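PDB 5EC6: HpuA from Kingella denitrificans ATCC 33394, which probably binds haemoglobin at the cell surface as an outer-membrane lipoprotein receptor, serving the uptake of haem iron. Local coordinates for residues A[96-108]-A[184-197]. Residues are numbered along the deposited sequence; the frame is centred on the assembly and turned at random.
Sequences TSARVLPNSHPMQ and VKNDRAVTSSYETR
Two short antiparallel pairings, separated by loops in which ordered waters bridge the chains, join HpuA's beta-barrel strand 174-185, by way of 188-191, to strand 104-109 outside the closed ring. Arg99 and Thr196 form a hydrogen-bonded pair in one (Arg99 N to Thr196 O 3.0 Å), His105 and Ala189 in the other (His105 N to Ala189 O 2.8 Å); the register slips by one residue between Val100 and Ser104. Strand 188-191 makes a hairpin with 174-185 through a type I' turn from Lys185 to Arg188, and strand 104-106 pairs with its other edge.

Between the pairings, Asn103 OD1 lies within hydrogen-bonding distance of two waters: one, 2.7 Å from OD1, receives Tyr194 N, while the other bonds Thr191 OG1. Thr191 OG1, placed between its own backbone N and carbonyl carbon (chi1 50°), meets the ring edge of His105 in plane, 2.9 Å from NE2; either atom could donate. The other ring nitrogen, ND1, is hydrogen-bonded to Ile90 N, which restricts rotation of the ring.

Arg188 folds back at chi3 (83°), laying one guanidinium face over the His105-Pro106 peptide, with Pro106 N 3.3 Å above its plane. From this position Arg188 NE donates to Ser104 OG at 2.6 Å, with an N-H...O angle of 159°.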
ATOM      1  N   THR A  96      22.914  -8.067 -10.028  1.00 68.04           N
ATOM      2  CA  THR A  96      23.462  -9.056  -9.083  1.00 63.65           C
ATOM      3  C   THR A  96      22.331  -9.856  -8.407  1.00 62.31           C
ATOM      4  O   THR A  96      21.182  -9.808  -8.853  1.00 59.65           O
ATOM      5  CB  THR A  96      24.435  -8.393  -8.072  1.00 63.26           C
ATOM      6  OG1 THR A  96      23.744  -7.472  -7.225  1.00 61.08           O
ATOM      7  CG2 THR A  96      25.514  -7.619  -8.813  1.00 64.08           C
ATOM      8  N   SER A  97      22.649 -10.632  -7.376  1.00 59.67           N
ATOM      9  CA  SER A  97      21.605 -11.147  -6.479  1.00 59.24           C
ATOM     10  C   SER A  97      21.015 -10.020  -5.599  1.00 55.09           C
ATOM     11  O   SER A  97      19.820 -10.037  -5.282  1.00 54.31           O
ATOM     12  CB  SER A  97      22.143 -12.287  -5.603  1.00 59.40           C
ATOM     13  OG  SER A  97      23.134 -11.819  -4.701  1.00 60.40           O
ATOM     14  N   ALA A  98      21.862  -9.058  -5.217  1.00 49.71           N
ATOM     15  CA  ALA A  98      21.454  -7.927  -4.379  1.00 46.41           C
ATOM     16  C   ALA A  98      20.261  -7.166  -4.987  1.00 44.11           C
ATOM     17  O   ALA A  98      20.179  -6.958  -6.204  1.00 37.26           O
ATOM     18  CB  ALA A  98      22.618  -6.980  -4.154  1.00 45.88           C
ATOM     19  N   ARG A  99      19.321  -6.756  -4.140  1.00 37.41           N
ATOM     20  CA  ARG A  99      18.241  -5.887  -4.605  1.00 35.07           C
ATOM     21  C   ARG A  99      18.151  -4.711  -3.652  1.00 32.90           C
ATOM     22  O   ARG A  99      17.911  -4.887  -2.458  1.00 31.96           O
ATOM     23  CB  ARG A  99      16.943  -6.654  -4.621  1.00 39.52           C
ATOM     24  CG  ARG A  99      16.868  -7.751  -5.668  1.00 42.70           C
ATOM     25  CD  ARG A  99      16.607  -7.192  -7.054  1.00 49.16           C
ATOM     26  NE  ARG A  99      16.466  -8.267  -8.039  1.00 57.09           N
ATOM     27  CZ  ARG A  99      17.474  -8.998  -8.527  1.00 62.72           C
ATOM     28  NH1 ARG A  99      18.737  -8.780  -8.155  1.00 60.95           N
ATOM     29  NH2 ARG A  99      17.216  -9.959  -9.409  1.00 67.93           N
ATOM     30  N   VAL A 100      18.413  -3.520  -4.148  1.00 29.92           N
ATOM     31  CA  VAL A 100      18.344  -2.335  -3.313  1.00 29.89           C
ATOM     32  C   VAL A 100      17.266  -1.416  -3.908  1.00 31.70           C
ATOM     33  O   VAL A 100      17.319  -1.067  -5.088  1.00 28.42           O
ATOM     34  CB  VAL A 100      19.680  -1.593  -3.241  1.00 32.18           C
ATOM     35  CG1 VAL A 100      19.556  -0.326  -2.420  1.00 33.53           C
ATOM     36  CG2 VAL A 100      20.782  -2.488  -2.652  1.00 35.04           C
ATOM     37  N   LEU A 101      16.317  -0.997  -3.073  1.00 25.17           N
ATOM     38  CA  LEU A 101      15.374   0.026  -3.489  1.00 24.44           C
ATOM     39  C   LEU A 101      16.018   1.381  -3.360  1.00 22.61           C
ATOM     40  O   LEU A 101      16.528   1.772  -2.284  1.00 25.54           O
ATOM     41  CB  LEU A 101      14.078  -0.060  -2.653  1.00 23.22           C
ATOM     42  CG  LEU A 101      12.929   0.819  -3.114  1.00 23.66           C
ATOM     43  CD1 LEU A 101      12.405   0.381  -4.499  1.00 23.92           C
ATOM     44  CD2 LEU A 101      11.788   0.833  -2.075  1.00 24.25           C
ATOM     45  N   PRO A 102      16.038   2.169  -4.458  1.00 22.74           N
ATOM     46  CA  PRO A 102      16.577   3.526  -4.295  1.00 24.05           C
ATOM     47  C   PRO A 102      15.739   4.328  -3.290  1.00 21.82           C
ATOM     48  O   PRO A 102      14.540   4.059  -3.185  1.00 23.97           O
ATOM     49  CB  PRO A 102      16.432   4.120  -5.684  1.00 26.34           C
ATOM     50  CG  PRO A 102      16.345   2.954  -6.607  1.00 27.17           C
ATOM     51  CD  PRO A 102      15.624   1.883  -5.838  1.00 24.81           C
ATOM     52  N   ASN A 103      16.341   5.245  -2.561  1.00 23.32           N
ATOM     53  CA  ASN A 103      15.612   5.992  -1.535  1.00 21.58           C
ATOM     54  C   ASN A 103      14.917   7.258  -2.009  1.00 21.70           C
ATOM     55  O   ASN A 103      14.212   7.897  -1.230  1.00 21.25           O
ATOM     56  CB  ASN A 103      16.504   6.311  -0.356  1.00 21.65           C
ATOM     57  CG  ASN A 103      17.060   5.071   0.317  1.00 22.50           C
ATOM     58  OD1 ASN A 103      16.473   4.006   0.306  1.00 22.99           O
ATOM     59  ND2 ASN A 103      18.191   5.238   0.950  1.00 26.15           N
ATOM     60  N   SER A 104      15.118   7.634  -3.283  1.00 21.94           N
ATOM     61  CA  SER A 104      14.516   8.831  -3.871  1.00 22.99           C
ATOM     62  C   SER A 104      14.078   8.499  -5.279  1.00 21.27           C
ATOM     63  O   SER A 104      14.775   7.734  -5.989  1.00 25.86           O
ATOM     64  CB  SER A 104      15.542   9.977  -3.893  1.00 25.91           C
ATOM     65  OG  SER A 104      14.958  11.168  -4.358  1.00 29.94           O
ATOM     66  N   HIS A 105      12.929   9.040  -5.689  1.00 21.88           N
ATOM     67  CA  HIS A 105      12.277   8.713  -6.954  1.00 21.57           C
ATOM     68  C   HIS A 105      11.591   9.942  -7.522  1.00 22.19           C
ATOM     69  O   HIS A 105      11.001  10.737  -6.798  1.00 22.24           O
ATOM     70  CB  HIS A 105      11.233   7.597  -6.822  1.00 23.72           C
ATOM     71  CG  HIS A 105      11.640   6.495  -5.909  1.00 21.66           C
ATOM     72  ND1 HIS A 105      11.949   5.244  -6.367  1.00 21.77           N
ATOM     73  CD2 HIS A 105      11.729   6.436  -4.558  1.00 20.23           C
ATOM     74  CE1 HIS A 105      12.268   4.469  -5.351  1.00 21.44           C
ATOM     75  NE2 HIS A 105      12.156   5.177  -4.241  1.00 20.44           N
ATOM     76  N   PRO A 106      11.690  10.142  -8.844  1.00 22.25           N
ATOM     77  CA  PRO A 106      10.916  11.218  -9.446  1.00 22.82           C
ATOM     78  C   PRO A 106       9.406  10.898  -9.495  1.00 21.36           C
ATOM     79  O   PRO A 106       9.038   9.757  -9.719  1.00 23.18           O
ATOM     80  CB  PRO A 106      11.494  11.267 -10.883  1.00 23.09           C
ATOM     81  CG  PRO A 106      11.881   9.866 -11.184  1.00 24.64           C
ATOM     82  CD  PRO A 106      12.397   9.322  -9.852  1.00 24.19           C
ATOM     83  N   MET A 107       8.560  11.891  -9.288  1.00 20.41           N
ATOM     84  CA  MET A 107       7.128  11.740  -9.446  1.00 21.68           C
ATOM     85  C   MET A 107       6.741  12.131 -10.861  1.00 24.85           C
ATOM     86  O   MET A 107       7.399  12.994 -11.476  1.00 26.87           O
ATOM     87  CB  MET A 107       6.410  12.633  -8.454  1.00 23.59           C
ATOM     88  CG  MET A 107       6.807  12.345  -7.002  1.00 22.48           C
ATOM     89  SD  MET A 107       5.951  13.367  -5.776  1.00 25.45           S
ATOM     90  CE  MET A 107       4.289  12.756  -5.825  1.00 23.62           C
ATOM     91  N   GLN A 108       5.710  11.519 -11.388  1.00 21.61           N
ATOM     92  CA  GLN A 108       5.287  11.843 -12.752  1.00 23.01           C
ATOM     93  C   GLN A 108       4.505  13.115 -12.772  1.00 21.92           C
ATOM     94  O   GLN A 108       3.529  13.283 -12.036  1.00 20.78           O
ATOM     95  CB  GLN A 108       4.476  10.718 -13.359  1.00 22.41           C
ATOM     96  CG  GLN A 108       4.137  10.989 -14.851  1.00 23.70           C
ATOM     97  CD  GLN A 108       3.456   9.854 -15.571  1.00 24.81           C
ATOM     98  OE1 GLN A 108       2.912   8.927 -14.982  1.00 24.65           O
ATOM     99  NE2 GLN A 108       3.458   9.926 -16.913  1.00 24.57           N
ATOM    100  N   VAL A 184       7.004  12.591   0.716  1.00 18.61           N
ATOM    101  CA  VAL A 184       7.369  13.506  -0.380  1.00 20.62           C
ATOM    102  C   VAL A 184       8.243  14.605   0.207  1.00 22.17           C
ATOM    103  O   VAL A 184       7.845  15.278   1.158  1.00 24.25           O
ATOM    104  CB  VAL A 184       6.140  14.085  -1.083  1.00 20.98           C
ATOM    105  CG1 VAL A 184       6.642  15.061  -2.165  1.00 20.96           C
ATOM    106  CG2 VAL A 184       5.307  13.004  -1.705  1.00 21.30           C
ATOM    107  N   LYS A 185       9.451  14.719  -0.322  1.00 23.27           N
ATOM    108  CA  LYS A 185      10.364  15.791   0.083  1.00 30.14           C
ATOM    109  C   LYS A 185      10.849  16.495  -1.165  1.00 33.83           C
ATOM    110  O   LYS A 185      11.401  15.849  -2.056  1.00 32.33           O
ATOM    111  CB  LYS A 185      11.581  15.222   0.792  1.00 35.31           C
ATOM    112  CG  LYS A 185      12.729  16.243   0.903  1.00 41.81           C
ATOM    113  CD  LYS A 185      13.806  15.787   1.877  1.00 46.66           C
ATOM    114  CE  LYS A 185      14.632  14.656   1.291  1.00 47.19           C
ATOM    115  NZ  LYS A 185      15.555  14.187   2.344  1.00 52.77           N
ATOM    116  N   ASN A 186      10.631  17.809  -1.250  1.00 38.87           N
ATOM    117  CA  ASN A 186      11.236  18.576  -2.351  1.00 43.22           C
ATOM    118  C   ASN A 186      10.995  17.966  -3.699  1.00 41.38           C
ATOM    119  O   ASN A 186      11.950  17.598  -4.411  1.00 45.59           O
ATOM    120  CB  ASN A 186      12.751  18.657  -2.165  1.00 52.48           C
ATOM    121  CG  ASN A 186      13.151  19.717  -1.180  1.00 56.65           C
ATOM    122  OD1 ASN A 186      13.955  19.466  -0.277  1.00 65.45           O
ATOM    123  ND2 ASN A 186      12.587  20.916  -1.340  1.00 60.23           N
ATOM    124  N   ASP A 187       9.730  17.860  -4.055  1.00 33.76           N
ATOM    125  CA  ASP A 187       9.309  17.378  -5.366  1.00 37.53           C
ATOM    126  C   ASP A 187       9.625  15.900  -5.702  1.00 34.26           C
ATOM    127  O   ASP A 187       9.221  15.401  -6.773  1.00 37.30           O
ATOM    128  CB  ASP A 187       9.810  18.336  -6.492  1.00 40.41           C
ATOM    129  CG  ASP A 187       8.814  19.437  -6.812  1.00 41.74           C
ATOM    130  OD1 ASP A 187       7.850  19.624  -6.034  1.00 37.61           O
ATOM    131  OD2 ASP A 187       8.996  20.119  -7.850  1.00 46.62           O
ATOM    132  N   ARG A 188      10.268  15.187  -4.765  1.00 29.20           N
ATOM    133  CA  ARG A 188      10.580  13.784  -4.978  1.00 25.95           C
ATOM    134  C   ARG A 188       9.874  12.916  -3.952  1.00 22.67           C
ATOM    135  O   ARG A 188       9.616  13.317  -2.821  1.00 23.52           O
ATOM    136  CB  ARG A 188      12.065  13.532  -4.924  1.00 29.84           C
ATOM    137  CG  ARG A 188      12.645  13.980  -6.287  1.00 35.41           C
ATOM    138  CD  ARG A 188      14.121  13.936  -6.262  1.00 34.62           C
ATOM    139  NE  ARG A 188      14.636  12.610  -6.528  1.00 35.25           N
ATOM    140  CZ  ARG A 188      14.708  11.998  -7.702  1.00 34.33           C
ATOM    141  NH1 ARG A 188      14.237  12.540  -8.852  1.00 33.64           N
ATOM    142  NH2 ARG A 188      15.272  10.804  -7.716  1.00 32.95           N
ATOM    143  N   ALA A 189       9.599  11.726  -4.386  1.00 21.01           N
ATOM    144  CA  ALA A 189       9.213  10.675  -3.476  1.00 20.68           C
ATOM    145  C   ALA A 189      10.426  10.064  -2.804  1.00 20.33           C
ATOM    146  O   ALA A 189      11.430   9.754  -3.454  1.00 22.27           O
ATOM    147  CB  ALA A 189       8.463   9.602  -4.255  1.00 21.05           C
ATOM    148  N   VAL A 190      10.337   9.856  -1.495  1.00 18.87           N
ATOM    149  CA  VAL A 190      11.424   9.282  -0.751  1.00 18.54           C
ATOM    150  C   VAL A 190      10.883   8.064   0.012  1.00 19.72           C
ATOM    151  O   VAL A 190       9.749   8.076   0.495  1.00 19.79           O
ATOM    152  CB  VAL A 190      12.103  10.293   0.188  1.00 20.51           C
ATOM    153  CG1 VAL A 190      12.835  11.344  -0.652  1.00 20.70           C
ATOM    154  CG2 VAL A 190      11.154  11.000   1.133  1.00 19.78           C
ATOM    155  N   THR A 191      11.692   7.034   0.050  1.00 17.79           N
ATOM    156  CA  THR A 191      11.268   5.729   0.578  1.00 17.71           C
ATOM    157  C   THR A 191      12.158   5.220   1.682  1.00 20.23           C
ATOM    158  O   THR A 191      13.372   5.533   1.787  1.00 19.13           O
ATOM    159  CB  THR A 191      11.096   4.702  -0.536  1.00 19.90           C
ATOM    160  OG1 THR A 191      12.273   4.675  -1.395  1.00 20.01           O
ATOM    161  CG2 THR A 191       9.866   5.007  -1.354  1.00 19.23           C
ATOM    162  N   SER A 192      11.558   4.409   2.556  1.00 18.40           N
ATOM    163  CA  SER A 192      12.269   3.774   3.648  1.00 17.79           C
ATOM    164  C   SER A 192      13.291   2.749   3.146  1.00 18.16           C
ATOM    165  O   SER A 192      13.174   2.217   2.050  1.00 19.29           O
ATOM    166  CB  SER A 192      11.261   3.101   4.593  1.00 18.62           C
ATOM    167  OG  SER A 192      10.478   2.169   3.899  1.00 16.51           O
ATOM    168  N   SER A 193      14.311   2.489   3.970  1.00 19.63           N
ATOM    169  CA  SER A 193      15.447   1.664   3.517  1.00 21.97           C
ATOM    170  C   SER A 193      15.038   0.260   3.257  1.00 21.69           C
ATOM    171  O   SER A 193      14.343  -0.390   4.081  1.00 21.69           O
ATOM    172  CB  SER A 193      16.584   1.687   4.525  1.00 22.55           C
ATOM    173  OG  SER A 193      17.056   3.007   4.688  1.00 24.41           O
ATOM    174  N   TYR A 194      15.478  -0.285   2.132  1.00 20.63           N
ATOM    175  CA  TYR A 194      15.106  -1.630   1.773  1.00 20.83           C
ATOM    176  C   TYR A 194      16.168  -2.216   0.894  1.00 23.78           C
ATOM    177  O   TYR A 194      16.381  -1.719  -0.226  1.00 24.15           O
ATOM    178  CB  TYR A 194      13.781  -1.639   1.034  1.00 21.37           C
ATOM    179  CG  TYR A 194      13.028  -2.923   0.932  1.00 21.13           C
ATOM    180  CD1 TYR A 194      13.206  -3.979   1.855  1.00 20.64           C
ATOM    181  CD2 TYR A 194      12.052  -3.085  -0.046  1.00 20.07           C
ATOM    182  CE1 TYR A 194      12.453  -5.121   1.772  1.00 21.01           C
ATOM    183  CE2 TYR A 194      11.303  -4.230  -0.150  1.00 20.98           C
ATOM    184  CZ  TYR A 194      11.494  -5.264   0.760  1.00 19.85           C
ATOM    185  OH  TYR A 194      10.701  -6.377   0.608  1.00 22.56           O
ATOM    186  N   GLU A 195      16.771  -3.307   1.376  1.00 24.35           N
ATOM    187  CA  GLU A 195      17.773  -4.067   0.609  1.00 26.99           C
ATOM    188  C   GLU A 195      17.597  -5.513   0.939  1.00 28.21           C
ATOM    189  O   GLU A 195      17.541  -5.900   2.133  1.00 28.50           O
ATOM    190  CB  GLU A 195      19.195  -3.640   0.977  1.00 30.03           C
ATOM    191  CG  GLU A 195      20.267  -4.509   0.311  1.00 31.89           C
ATOM    192  CD  GLU A 195      21.689  -4.039   0.571  1.00 30.86           C
ATOM    193  OE1 GLU A 195      21.913  -2.970   1.188  1.00 31.68           O
ATOM    194  OE2 GLU A 195      22.596  -4.764   0.080  1.00 39.45           O
ATOM    195  N   THR A 196      17.466  -6.344  -0.081  1.00 31.04           N
ATOM    196  CA  THR A 196      17.377  -7.782   0.154  1.00 34.77           C
ATOM    197  C   THR A 196      18.525  -8.457  -0.578  1.00 41.09           C
ATOM    198  O   THR A 196      19.260  -7.797  -1.322  1.00 36.61           O
ATOM    199  CB  THR A 196      16.023  -8.327  -0.315  1.00 33.32           C
ATOM    200  OG1 THR A 196      15.860  -8.044  -1.705  1.00 35.98           O
ATOM    201  CG2 THR A 196      14.894  -7.652   0.462  1.00 35.58           C
ATOM    202  N   ARG A 197      18.676  -9.761  -0.361  1.00 48.72           N
ATOM    203  CA  ARG A 197      19.623 -10.576  -1.144  1.00 60.39           C
ATOM    204  C   ARG A 197      19.026 -11.918  -1.559  1.00 59.85           C
ATOM    205  O   ARG A 197      18.602 -12.686  -0.704  1.00 67.14           O
ATOM    206  CB  ARG A 197      20.926 -10.773  -0.350  1.00 64.36           C
ATOM    207  CG  ARG A 197      22.131 -10.136  -1.029  1.00 71.44           C
ATOM    208  CD  ARG A 197      23.262  -9.773  -0.076  1.00 74.77           C
ATOM    209  NE  ARG A 197      24.066  -8.668  -0.607  1.00 83.96           N
ATOM    210  CZ  ARG A 197      24.832  -8.721  -1.704  1.00 87.38           C
ATOM    211  NH1 ARG A 197      24.934  -9.838  -2.427  1.00 88.03           N
ATOM    212  NH2 ARG A 197      25.510  -7.642  -2.088  1.00 87.45           N
TER
HETATM  213  O   HOH W   1      17.095   1.331   0.291  1.00 22.00           O
HETATM  214  O   HOH W   2      13.968   2.849  -0.448  1.00 23.18           O
HETATM  215  O   HOH W   3      19.171   3.229   2.915  1.00 28.13           O
HETATM  216  O   HOH W   4       9.739  14.627  -9.022  1.00 30.40           O